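PDB 2ATR: acetyltransferase, GNAT family from Streptococcus pneumoniae, which probably transfers an acetyl group from acetyl-coenzyme A to an acceptor not yet identified, as other members of the GNAT family do. Local coordinates for residues I9-L12 with E13-L16. Numbering follows the deposited sequence.
Sequences IVKL and EDVL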
# COMPACT_ATOMS: atom_id res chain seq x y z
N ILE A 9 -8.50 -9.68 -10.22
CA ILE A 9 -7.49 -9.50 -11.26
C ILE A 9 -7.24 -8.01 -11.50
O ILE A 9 -8.17 -7.23 -11.79
CB ILE A 9 -7.85 -10.24 -12.57
CG1 ILE A 9 -8.11 -11.73 -12.33
CG2 ILE A 9 -6.73 -10.06 -13.62
CD1 ILE A 9 -9.04 -12.38 -13.43
N VAL A 10 -5.98 -7.61 -11.36
CA VAL A 10 -5.59 -6.24 -11.69
C VAL A 10 -4.52 -6.32 -12.75
O VAL A 10 -3.45 -6.91 -12.52
CB VAL A 10 -5.06 -5.43 -10.48
CG1 VAL A 10 -4.82 -3.94 -10.87
CG2 VAL A 10 -6.01 -5.50 -9.35
N LYS A 11 -4.86 -5.75 -13.90
CA LYS A 11 -3.95 -5.62 -15.04
C LYS A 11 -3.23 -4.29 -14.93
O LYS A 11 -3.82 -3.30 -14.51
CB LYS A 11 -4.73 -5.71 -16.37
CG LYS A 11 -5.07 -7.16 -16.85
CD LYS A 11 -5.83 -7.17 -18.21
CE LYS A 11 -7.16 -6.38 -18.14
NZ LYS A 11 -7.61 -5.79 -19.45
N LEU A 12 -1.95 -4.27 -15.28
CA LEU A 12 -1.11 -3.09 -15.11
C LEU A 12 -1.63 -1.84 -15.85
O LEU A 12 -1.63 -0.73 -15.30
CB LEU A 12 0.34 -3.44 -15.47
CG LEU A 12 1.44 -2.38 -15.55
CD1 LEU A 12 1.53 -1.50 -14.32
CD2 LEU A 12 2.75 -3.10 -15.76
N GLU A 13 -2.11 -2.02 -17.08
CA GLU A 13 -2.70 -0.91 -17.88
C GLU A 13 -3.68 -0.07 -17.10
O GLU A 13 -3.67 1.17 -17.22
CB GLU A 13 -3.41 -1.41 -19.13
CG GLU A 13 -2.63 -2.44 -19.94
CD GLU A 13 -3.05 -3.85 -19.61
OE1 GLU A 13 -4.29 -4.10 -19.57
OE2 GLU A 13 -2.16 -4.71 -19.40
N ASP A 14 -4.52 -0.74 -16.30
CA ASP A 14 -5.57 -0.03 -15.55
C ASP A 14 -5.00 0.76 -14.35
O ASP A 14 -5.66 1.66 -13.82
CB ASP A 14 -6.69 -0.98 -15.10
CG ASP A 14 -7.23 -1.87 -16.28
OD1 ASP A 14 -7.38 -1.35 -17.43
OD2 ASP A 14 -7.48 -3.09 -16.06
N VAL A 15 -3.79 0.43 -13.91
CA VAL A 15 -3.22 1.12 -12.74
C VAL A 15 -1.89 1.84 -12.98
O VAL A 15 -1.39 2.52 -12.09
CB VAL A 15 -3.05 0.19 -11.55
CG1 VAL A 15 -4.46 -0.27 -11.05
CG2 VAL A 15 -2.15 -0.99 -11.94
N LEU A 16 -1.34 1.70 -14.18
CA LEU A 16 -0.01 2.26 -14.48
C LEU A 16 0.04 3.74 -14.26
O LEU A 16 1.03 4.27 -13.76
CB LEU A 16 0.45 1.90 -15.89
CG LEU A 16 1.91 2.23 -16.26
CD1 LEU A 16 2.91 1.51 -15.38
CD2 LEU A 16 2.14 1.90 -17.73
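Leu12 and Leu16 both set CG opposite the backbone N (chi1 173° and -171°), and this brings their CD1 methyls together, four residues apart. The two CD1 atoms are 3.5 Å from each other, a tight fit for methyl carbons. Leu12 CD1 also lies against CB of Leu16. Val10 and Val15 make a second apolar pair. Their side chains cross at about a right angle, and CG1 of Val10 meets CG1 of Val15 at 3.7 Å.

The charged groups gather around Lys11. Its chain runs extended through CD and bends at chi3 (-59°), which sets CE near both Glu13 OE1 and Asp14 OD2. The bent chain of Glu13 lays OE1 alongside the aliphatic part of Lys11, near CB and CD. NZ of Lys11 is 3.7 Å from OE1 of Glu13, a long salt bridge. OD2 of Asp14 also lies near the amine, too far for a salt bridge. The two carboxylates would probably favour the charged form of the lysine. All three residues are exposed, so solvent should weaken the attraction.

Three backbone bonds hold the chain as it turns from the loop into the helix. Asp14 N donates to Lys11 O at 3.2 Å, and Val15 N to Leu12 O at 2.8 Å. Leu16 N gives Leu12 O a second, weak bond, so this oxygen serves two amides.

Residues 9-16 lead from edge strand 2-7 into helix 12-20. This is the passage from the first strand to the first helix of the GNAT fold, and the contact is local packing at that junction. Leu12 is buried against Leu34, Glu35 and Leu38 of helix 33-38. On the sheet side, Val10 touches Ile44 and Val15 touches Leu46, both on strand 43-49, which pairs with strand 2-7.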